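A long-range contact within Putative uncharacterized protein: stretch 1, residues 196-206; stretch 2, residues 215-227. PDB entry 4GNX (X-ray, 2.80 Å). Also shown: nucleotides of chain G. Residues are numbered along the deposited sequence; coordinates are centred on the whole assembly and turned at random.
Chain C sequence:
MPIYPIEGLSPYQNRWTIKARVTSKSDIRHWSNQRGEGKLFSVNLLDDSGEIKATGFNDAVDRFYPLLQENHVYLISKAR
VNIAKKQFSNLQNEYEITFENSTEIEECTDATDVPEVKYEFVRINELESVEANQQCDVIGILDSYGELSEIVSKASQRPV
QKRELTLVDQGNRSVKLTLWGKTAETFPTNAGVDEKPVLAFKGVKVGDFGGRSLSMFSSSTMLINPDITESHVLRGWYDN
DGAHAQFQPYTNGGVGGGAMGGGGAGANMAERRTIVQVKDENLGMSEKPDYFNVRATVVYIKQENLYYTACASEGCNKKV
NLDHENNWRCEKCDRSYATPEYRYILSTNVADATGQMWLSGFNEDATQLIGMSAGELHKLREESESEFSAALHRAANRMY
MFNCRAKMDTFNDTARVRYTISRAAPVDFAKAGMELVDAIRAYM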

ATOM      1  N   LYS C 196      29.328 -22.511 -16.086  1.00104.63           N
ATOM      2  CA  LYS C 196      29.198 -21.044 -16.137  1.00102.06           C
ATOM      3  C   LYS C 196      28.320 -20.468 -17.264  1.00 98.90           C
ATOM      4  O   LYS C 196      28.790 -19.655 -18.070  1.00100.36           O
ATOM      5  CB  LYS C 196      30.594 -20.408 -16.167  1.00106.25           C
ATOM      6  CG  LYS C 196      31.011 -19.746 -14.866  1.00105.62           C
ATOM      7  CD  LYS C 196      31.412 -20.719 -13.773  1.00106.40           C
ATOM      8  CE  LYS C 196      31.612 -19.944 -12.483  1.00105.89           C
ATOM      9  NZ  LYS C 196      31.874 -20.813 -11.306  1.00108.13           N
ATOM     10  N   PRO C 197      27.035 -20.862 -17.305  1.00 94.33           N
ATOM     11  CA  PRO C 197      26.212 -20.428 -18.420  1.00 92.87           C
ATOM     12  C   PRO C 197      25.832 -18.953 -18.292  1.00 90.37           C
ATOM     13  O   PRO C 197      26.035 -18.346 -17.236  1.00 89.51           O
ATOM     14  CB  PRO C 197      24.968 -21.302 -18.276  1.00 90.75           C
ATOM     15  CG  PRO C 197      24.833 -21.495 -16.801  1.00 87.91           C
ATOM     16  CD  PRO C 197      26.235 -21.534 -16.259  1.00 90.78           C
ATOM     17  N   VAL C 198      25.299 -18.381 -19.364  1.00 89.59           N
ATOM     18  CA  VAL C 198      24.644 -17.091 -19.259  1.00 86.29           C
ATOM     19  C   VAL C 198      23.173 -17.352 -18.984  1.00 81.75           C
ATOM     20  O   VAL C 198      22.561 -18.220 -19.617  1.00 82.60           O
ATOM     21  CB  VAL C 198      24.804 -16.235 -20.535  1.00 88.95           C
ATOM     22  CG1 VAL C 198      24.170 -14.865 -20.332  1.00 87.20           C
ATOM     23  CG2 VAL C 198      26.274 -16.087 -20.900  1.00 91.64           C
ATOM     24  N   LEU C 199      22.622 -16.612 -18.025  1.00 77.47           N
ATOM     25  CA  LEU C 199      21.193 -16.663 -17.735  1.00 73.68           C
ATOM     26  C   LEU C 199      20.552 -15.307 -17.947  1.00 72.71           C
ATOM     27  O   LEU C 199      21.087 -14.280 -17.507  1.00 72.24           O
ATOM     28  CB  LEU C 199      20.946 -17.113 -16.307  1.00 70.69           C
ATOM     29  CG  LEU C 199      21.489 -18.478 -15.911  1.00 71.73           C
ATOM     30  CD1 LEU C 199      21.089 -18.789 -14.472  1.00 69.57           C
ATOM     31  CD2 LEU C 199      21.014 -19.564 -16.864  1.00 72.79           C
ATOM     32  N   ALA C 200      19.401 -15.319 -18.617  1.00 72.10           N
ATOM     33  CA  ALA C 200      18.678 -14.097 -18.971  1.00 71.36           C
ATOM     34  C   ALA C 200      17.306 -14.068 -18.303  1.00 68.91           C
ATOM     35  O   ALA C 200      16.505 -14.989 -18.467  1.00 69.57           O
ATOM     36  CB  ALA C 200      18.545 -13.981 -20.484  1.00 73.51           C
ATOM     37  N   PHE C 201      17.030 -13.003 -17.563  1.00 66.93           N
ATOM     38  CA  PHE C 201      15.792 -12.910 -16.806  1.00 65.06           C
ATOM     39  C   PHE C 201      14.854 -11.800 -17.271  1.00 66.25           C
ATOM     40  O   PHE C 201      15.275 -10.644 -17.438  1.00 67.48           O
ATOM     41  CB  PHE C 201      16.107 -12.741 -15.328  1.00 63.14           C
ATOM     42  CG  PHE C 201      16.703 -13.962 -14.700  1.00 62.98           C
ATOM     43  CD1 PHE C 201      18.073 -14.193 -14.750  1.00 63.81           C
ATOM     44  CD2 PHE C 201      15.895 -14.894 -14.061  1.00 62.56           C
ATOM     45  CE1 PHE C 201      18.628 -15.328 -14.174  1.00 63.49           C
ATOM     46  CE2 PHE C 201      16.449 -16.028 -13.478  1.00 62.71           C
ATOM     47  CZ  PHE C 201      17.819 -16.247 -13.539  1.00 62.55           C
ATOM     48  N   LYS C 202      13.586 -12.168 -17.483  1.00 66.08           N
ATOM     49  CA  LYS C 202      12.520 -11.203 -17.790  1.00 66.02           C
ATOM     50  C   LYS C 202      11.545 -11.091 -16.623  1.00 63.95           C
ATOM     51  O   LYS C 202      11.066 -12.102 -16.100  1.00 63.18           O
ATOM     52  CB  LYS C 202      11.782 -11.566 -19.088  1.00 67.46           C
ATOM     53  CG  LYS C 202      11.438 -10.361 -19.955  1.00 69.44           C
ATOM     54  CD  LYS C 202      10.103  -9.743 -19.582  1.00 69.36           C
ATOM     55  CE  LYS C 202      10.193  -8.231 -19.466  1.00 69.81           C
ATOM     56  NZ  LYS C 202      10.822  -7.592 -20.647  1.00 71.99           N
ATOM     57  N   GLY C 203      11.272  -9.855 -16.215  1.00 64.07           N
ATOM     58  CA  GLY C 203      10.313  -9.568 -15.150  1.00 63.35           C
ATOM     59  C   GLY C 203      10.679 -10.219 -13.833  1.00 61.53           C
ATOM     60  O   GLY C 203      10.117 -11.242 -13.465  1.00 60.65           O
ATOM     61  N   VAL C 204      11.629  -9.618 -13.129  1.00 60.96           N
ATOM     62  CA  VAL C 204      12.133 -10.166 -11.887  1.00 59.59           C
ATOM     63  C   VAL C 204      11.891  -9.137 -10.785  1.00 60.62           C
ATOM     64  O   VAL C 204      11.951  -7.934 -11.043  1.00 62.40           O
ATOM     65  CB  VAL C 204      13.625 -10.513 -12.059  1.00 59.86           C
ATOM     66  CG1 VAL C 204      14.352 -10.655 -10.729  1.00 59.80           C
ATOM     67  CG2 VAL C 204      13.755 -11.790 -12.863  1.00 59.62           C
ATOM     68  N   LYS C 205      11.590  -9.604  -9.570  1.00 60.22           N
ATOM     69  CA  LYS C 205      11.329  -8.703  -8.442  1.00 60.73           C
ATOM     70  C   LYS C 205      12.621  -8.255  -7.792  1.00 61.32           C
ATOM     71  O   LYS C 205      13.495  -9.072  -7.522  1.00 60.07           O
ATOM     72  CB  LYS C 205      10.431  -9.357  -7.391  1.00 60.36           C
ATOM     73  CG  LYS C 205       9.878  -8.352  -6.382  1.00 62.32           C
ATOM     74  CD  LYS C 205       9.205  -9.000  -5.174  1.00 63.19           C
ATOM     75  CE  LYS C 205      10.144  -9.918  -4.399  1.00 62.51           C
ATOM     76  NZ  LYS C 205       9.482 -10.478  -3.188  1.00 63.50           N
ATOM     77  N   VAL C 206      12.732  -6.949  -7.544  1.00 63.71           N
ATOM     78  CA  VAL C 206      13.868  -6.379  -6.812  1.00 64.47           C
ATOM     79  C   VAL C 206      13.551  -6.257  -5.316  1.00 65.88           C
ATOM     80  O   VAL C 206      12.687  -5.470  -4.910  1.00 66.43           O
ATOM     81  CB  VAL C 206      14.264  -4.997  -7.371  1.00 66.33           C
ATOM     82  CG1 VAL C 206      15.331  -4.340  -6.500  1.00 68.19           C
ATOM     83  CG2 VAL C 206      14.733  -5.117  -8.816  1.00 65.86           C
ATOM     84  N   SER C 215      14.278 -11.847  -6.915  1.00 55.05           N
ATOM     85  CA  SER C 215      13.361 -12.951  -6.754  1.00 55.96           C
ATOM     86  C   SER C 215      12.460 -13.046  -7.972  1.00 56.58           C
ATOM     87  O   SER C 215      12.126 -12.028  -8.588  1.00 57.02           O
ATOM     88  CB  SER C 215      12.509 -12.754  -5.506  1.00 57.81           C
ATOM     89  OG  SER C 215      11.374 -13.599  -5.547  1.00 58.53           O
ATOM     90  N   MET C 216      12.050 -14.268  -8.303  1.00 57.14           N
ATOM     91  CA  MET C 216      11.141 -14.487  -9.426  1.00 57.82           C
ATOM     92  C   MET C 216       9.671 -14.400  -9.047  1.00 58.53           C
ATOM     93  O   MET C 216       9.286 -14.706  -7.923  1.00 59.08           O
ATOM     94  CB  MET C 216      11.436 -15.817 -10.111  1.00 58.10           C
ATOM     95  CG  MET C 216      12.753 -15.782 -10.866  1.00 59.71           C
ATOM     96  SD  MET C 216      12.788 -16.700 -12.426  1.00 62.69           S
ATOM     97  CE  MET C 216      12.440 -18.359 -11.831  1.00 62.15           C
ATOM     98  N   PHE C 217       8.868 -13.944 -10.001  1.00 59.42           N
ATOM     99  CA  PHE C 217       7.420 -14.075  -9.949  1.00 60.95           C
ATOM    100  C   PHE C 217       6.942 -15.232 -10.826  1.00 62.02           C
ATOM    101  O   PHE C 217       7.653 -15.673 -11.736  1.00 61.12           O
ATOM    102  CB  PHE C 217       6.769 -12.794 -10.442  1.00 61.80           C
ATOM    103  CG  PHE C 217       6.749 -11.703  -9.429  1.00 62.03           C
ATOM    104  CD1 PHE C 217       6.991 -10.392  -9.808  1.00 62.09           C
ATOM    105  CD2 PHE C 217       6.481 -11.984  -8.091  1.00 62.68           C
ATOM    106  CE1 PHE C 217       6.963  -9.372  -8.877  1.00 63.50           C
ATOM    107  CE2 PHE C 217       6.457 -10.971  -7.152  1.00 64.05           C
ATOM    108  CZ  PHE C 217       6.692  -9.659  -7.548  1.00 64.35           C
ATOM    109  N   SER C 218       5.731 -15.709 -10.546  1.00 64.06           N
ATOM    110  CA  SER C 218       5.050 -16.712 -11.364  1.00 65.81           C
ATOM    111  C   SER C 218       5.281 -16.436 -12.839  1.00 65.23           C
ATOM    112  O   SER C 218       5.558 -17.342 -13.626  1.00 65.32           O
ATOM    113  CB  SER C 218       3.550 -16.668 -11.057  1.00 71.41           C
ATOM    114  OG  SER C 218       2.752 -17.283 -12.057  1.00 74.49           O
ATOM    115  N   SER C 219       5.188 -15.153 -13.174  1.00 65.17           N
ATOM    116  CA  SER C 219       5.272 -14.630 -14.527  1.00 65.57           C
ATOM    117  C   SER C 219       6.690 -14.449 -15.036  1.00 64.50           C
ATOM    118  O   SER C 219       6.875 -14.126 -16.209  1.00 66.22           O
ATOM    119  CB  SER C 219       4.579 -13.272 -14.560  1.00 66.19           C
ATOM    120  OG  SER C 219       4.681 -12.633 -13.298  1.00 64.62           O
ATOM    121  N   SER C 220       7.682 -14.633 -14.161  1.00 62.12           N
ATOM    122  CA  SER C 220       9.064 -14.390 -14.523  1.00 61.20           C
ATOM    123  C   SER C 220       9.576 -15.487 -15.431  1.00 62.44           C
ATOM    124  O   SER C 220       9.021 -16.584 -15.467  1.00 61.99           O
ATOM    125  CB  SER C 220       9.947 -14.296 -13.283  1.00 59.76           C
ATOM    126  OG  SER C 220       9.536 -13.249 -12.431  1.00 59.65           O
ATOM    127  N   THR C 221      10.661 -15.177 -16.137  1.00 64.44           N
ATOM    128  CA  THR C 221      11.214 -16.037 -17.165  1.00 67.29           C
ATOM    129  C   THR C 221      12.738 -16.061 -17.103  1.00 68.59           C
ATOM    130  O   THR C 221      13.367 -15.031 -16.855  1.00 68.47           O
ATOM    131  CB  THR C 221      10.697 -15.578 -18.550  1.00 69.80           C
ATOM    132  OG1 THR C 221       9.706 -16.506 -18.998  1.00 71.64           O
ATOM    133  CG2 THR C 221      11.813 -15.470 -19.610  1.00 71.33           C
ATOM    134  N   MET C 222      13.324 -17.242 -17.306  1.00 71.06           N
ATOM    135  CA  MET C 222      14.775 -17.361 -17.475  1.00 73.85           C
ATOM    136  C   MET C 222      15.195 -18.272 -18.640  1.00 77.34           C
ATOM    137  O   MET C 222      14.593 -19.324 -18.877  1.00 78.74           O
ATOM    138  CB  MET C 222      15.468 -17.783 -16.177  1.00 73.68           C
ATOM    139  CG  MET C 222      15.109 -19.175 -15.691  1.00 76.18           C
ATOM    140  SD  MET C 222      16.558 -20.137 -15.210  1.00 79.09           S
ATOM    141  CE  MET C 222      16.802 -19.622 -13.520  1.00 74.91           C
ATOM    142  N   LEU C 223      16.233 -17.853 -19.357  1.00 79.44           N
ATOM    143  CA  LEU C 223      16.764 -18.616 -20.477  1.00 83.36           C
ATOM    144  C   LEU C 223      18.197 -19.007 -20.190  1.00 84.42           C
ATOM    145  O   LEU C 223      18.950 -18.242 -19.575  1.00 83.72           O
ATOM    146  CB  LEU C 223      16.716 -17.785 -21.754  1.00 86.61           C
ATOM    147  CG  LEU C 223      15.379 -17.704 -22.483  1.00 88.56           C
ATOM    148  CD1 LEU C 223      15.220 -16.321 -23.090  1.00 90.14           C
ATOM    149  CD2 LEU C 223      15.275 -18.803 -23.535  1.00 91.75           C
ATOM    150  N   ILE C 224      18.574 -20.197 -20.640  1.00 86.14           N
ATOM    151  CA  ILE C 224      19.925 -20.688 -20.414  1.00 87.42           C
ATOM    152  C   ILE C 224      20.735 -20.640 -21.707  1.00 90.92           C
ATOM    153  O   ILE C 224      20.515 -21.440 -22.618  1.00 95.25           O
ATOM    154  CB  ILE C 224      19.904 -22.103 -19.804  1.00 87.93           C
ATOM    155  CG1 ILE C 224      18.985 -22.119 -18.568  1.00 84.90           C
ATOM    156  CG2 ILE C 224      21.321 -22.553 -19.463  1.00 88.96           C
ATOM    157  CD1 ILE C 224      18.327 -23.453 -18.265  1.00 85.17           C
ATOM    158  N   ASN C 225      21.663 -19.687 -21.775  1.00 90.25           N
ATOM    159  CA  ASN C 225      22.489 -19.468 -22.963  1.00 94.20           C
ATOM    160  C   ASN C 225      21.653 -19.196 -24.217  1.00 95.68           C
ATOM    161  O   ASN C 225      21.690 -19.964 -25.175  1.00 97.74           O
ATOM    162  CB  ASN C 225      23.446 -20.644 -23.185  1.00 97.17           C
ATOM    163  CG  ASN C 225      24.282 -20.950 -21.960  1.00 96.08           C
ATOM    164  OD1 ASN C 225      25.033 -20.098 -21.479  1.00 96.03           O
ATOM    165  ND2 ASN C 225      24.160 -22.171 -21.450  1.00 95.45           N
ATOM    166  N   PRO C 226      20.887 -18.097 -24.205  1.00 95.57           N
ATOM    167  CA  PRO C 226      20.103 -17.723 -25.378  1.00 99.99           C
ATOM    168  C   PRO C 226      21.000 -17.169 -26.476  1.00105.57           C
ATOM    169  O   PRO C 226      22.049 -16.591 -26.184  1.00106.05           O
ATOM    170  CB  PRO C 226      19.195 -16.616 -24.851  1.00 96.79           C
ATOM    171  CG  PRO C 226      19.975 -15.994 -23.744  1.00 94.14           C
ATOM    172  CD  PRO C 226      20.779 -17.101 -23.125  1.00 93.06           C
ATOM    173  N   ASP C 227      20.589 -17.341 -27.726  1.00110.62           N
ATOM    174  CA  ASP C 227      21.388 -16.853 -28.837  1.00116.87           C
ATOM    175  C   ASP C 227      21.120 -15.363 -29.047  1.00117.15           C
ATOM    176  O   ASP C 227      20.478 -14.954 -30.016  1.00120.12           O
ATOM    177  CB  ASP C 227      21.117 -17.671 -30.102  1.00122.80           C
ATOM    178  CG  ASP C 227      22.398 -18.077 -30.817  1.00128.87           C
ATOM    179  OD1 ASP C 227      23.210 -18.823 -30.220  1.00128.47           O
ATOM    180  OD2 ASP C 227      22.588 -17.661 -31.979  1.00134.36           O
TER
ATOM    181  P    DT G   5      -1.055 -13.662  -2.527  1.00148.99           P
ATOM    182  OP1  DT G   5      -1.023 -13.006  -1.194  1.00148.88           O
ATOM    183  OP2  DT G   5      -1.534 -12.880  -3.702  1.00150.06           O
ATOM    184  O5'  DT G   5       0.454 -14.110  -2.807  1.00136.76           O
ATOM    185  C5'  DT G   5       1.490 -13.124  -3.042  1.00122.53           C
ATOM    186  C4'  DT G   5       2.791 -13.760  -3.488  1.00109.26           C
ATOM    187  O4'  DT G   5       2.555 -14.702  -4.563  1.00104.04           O
ATOM    188  C3'  DT G   5       3.832 -12.778  -4.031  1.00104.41           C
ATOM    189  O3'  DT G   5       5.162 -13.261  -3.793  1.00 97.35           O
ATOM    190  C2'  DT G   5       3.571 -12.801  -5.526  1.00101.70           C
ATOM    191  C1'  DT G   5       3.203 -14.258  -5.755  1.00101.88           C
ATOM    192  N1   DT G   5       2.291 -14.504  -6.892  1.00102.43           N
ATOM    193  C2   DT G   5       2.840 -14.954  -8.072  1.00100.04           C
ATOM    194  O2   DT G   5       4.037 -15.142  -8.222  1.00 96.03           O
ATOM    195  N3   DT G   5       1.932 -15.169  -9.081  1.00102.33           N
ATOM    196  C4   DT G   5       0.560 -14.989  -9.026  1.00 96.90           C
ATOM    197  O4   DT G   5      -0.129 -15.230 -10.014  1.00 91.43           O
ATOM    198  C5   DT G   5       0.053 -14.517  -7.757  1.00 95.46           C
ATOM    199  C7   DT G   5      -1.418 -14.287  -7.603  1.00 91.73           C
ATOM    200  C6   DT G   5       0.932 -14.299  -6.769  1.00101.73           C
ATOM    201  P    DT G   6       6.344 -12.518  -2.994  1.00 84.87           P
ATOM    202  OP1  DT G   6       5.881 -11.247  -2.381  1.00 89.54           O
ATOM    203  OP2  DT G   6       7.534 -12.504  -3.887  1.00 89.47           O
ATOM    204  O5'  DT G   6       6.599 -13.559  -1.813  1.00 81.58           O
ATOM    205  C5'  DT G   6       5.745 -13.588  -0.649  1.00 80.28           C
ATOM    206  C4'  DT G   6       5.671 -14.980  -0.061  1.00 78.55           C
ATOM    207  O4'  DT G   6       5.258 -15.938  -1.064  1.00 80.20           O
ATOM    208  C3'  DT G   6       6.975 -15.510   0.536  1.00 75.50           C
ATOM    209  O3'  DT G   6       6.720 -16.053   1.834  1.00 76.90           O
ATOM    210  C2'  DT G   6       7.451 -16.551  -0.463  1.00 73.06           C
ATOM    211  C1'  DT G   6       6.182 -17.011  -1.165  1.00 74.71           C
ATOM    212  N1   DT G   6       6.362 -17.319  -2.603  1.00 72.83           N
ATOM    213  C2   DT G   6       6.156 -18.609  -3.041  1.00 75.03           C
ATOM    214  O2   DT G   6       5.836 -19.523  -2.299  1.00 84.71           O
ATOM    215  N3   DT G   6       6.343 -18.792  -4.388  1.00 70.04           N
ATOM    216  C4   DT G   6       6.704 -17.836  -5.319  1.00 68.40           C
ATOM    217  O4   DT G   6       6.836 -18.151  -6.499  1.00 68.08           O
ATOM    218  C5   DT G   6       6.896 -16.505  -4.792  1.00 68.75           C
ATOM    219  C7   DT G   6       7.283 -15.402  -5.726  1.00 69.96           C
ATOM    220  C6   DT G   6       6.720 -16.317  -3.479  1.00 70.91           C
ATOM    221  P    DT G   7       7.408 -15.323   3.073  1.00 78.53           P
ATOM    222  OP1  DT G   7       6.813 -15.834   4.334  1.00 80.18           O
ATOM    223  OP2  DT G   7       7.385 -13.864   2.791  1.00 82.34           O
ATOM    224  O5'  DT G   7       8.906 -15.857   2.950  1.00 75.48           O
ATOM    225  C5'  DT G   7       9.196 -17.270   3.000  1.00 70.46           C
ATOM    226  C4'  DT G   7      10.689 -17.514   3.010  1.00 70.43           C
ATOM    227  O4'  DT G   7      11.274 -17.091   1.758  1.00 67.98           O
ATOM    228  C3'  DT G   7      11.473 -16.780   4.094  1.00 74.14           C
ATOM    229  O3'  DT G   7      12.569 -17.611   4.480  1.00 82.70           O
ATOM    230  C2'  DT G   7      11.963 -15.530   3.382  1.00 68.29           C
ATOM    231  C1'  DT G   7      12.218 -16.049   1.976  1.00 62.93           C
ATOM    232  N1   DT G   7      12.063 -15.074   0.878  1.00 56.90           N
ATOM    233  C2   DT G   7      13.055 -15.032  -0.074  1.00 55.35           C
ATOM    234  O2   DT G   7      14.056 -15.723  -0.024  1.00 53.75           O
ATOM    235  N3   DT G   7      12.833 -14.138  -1.092  1.00 57.08           N
ATOM    236  C4   DT G   7      11.735 -13.316  -1.258  1.00 53.52           C
ATOM    237  O4   DT G   7      11.677 -12.562  -2.225  1.00 54.92           O
ATOM    238  C5   DT G   7      10.730 -13.416  -0.226  1.00 52.71           C
ATOM    239  C7   DT G   7       9.514 -12.550  -0.313  1.00 55.22           C
ATOM    240  C6   DT G   7      10.937 -14.286   0.773  1.00 54.05           C

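Lys205 covers the most surface here, and Ser215 opposite it comes next. Their backbones form an antiparallel hydrogen-bonded pair, Lys205 N to Ser215 O at 2.7 Å and Ser215 N to Lys205 O at 2.9 Å, so both side chains emerge on the same face of the sheet. There the lysine's methylenes do apolar work: its CE lies 3.9 Å from Ser215 CB, and its CB sits over the face of the Phe217 ring, 4.1 Å from the centroid. The amine is left free for the nucleic acid, with Lys205 NZ donating to OP2 of DT6 at 2.9 Å and to O4 of DT7 at 3.2 Å.

Ala200, third in area, pairs likewise with Leu223 (Ala200 N to Leu223 O 3.1 Å, Leu223 N to Ala200 O 3.0 Å). Its small CB meets Leu223 CB at 4.4 Å and Pro226 CG at 4.1 Å. The next residue, Phe201, points to the other face, where its CE2 packs 3.4 Å from Met222 CB, while Met216 SD approaches the ring edge.

Between the two ladders both stretches turn a corner. Ser220 OG bridges there, accepting from Phe217 N at 2.6 Å and donating to Gly203 O at a very short 2.3 Å; Gly203 has the positive phi that glycine tolerates best.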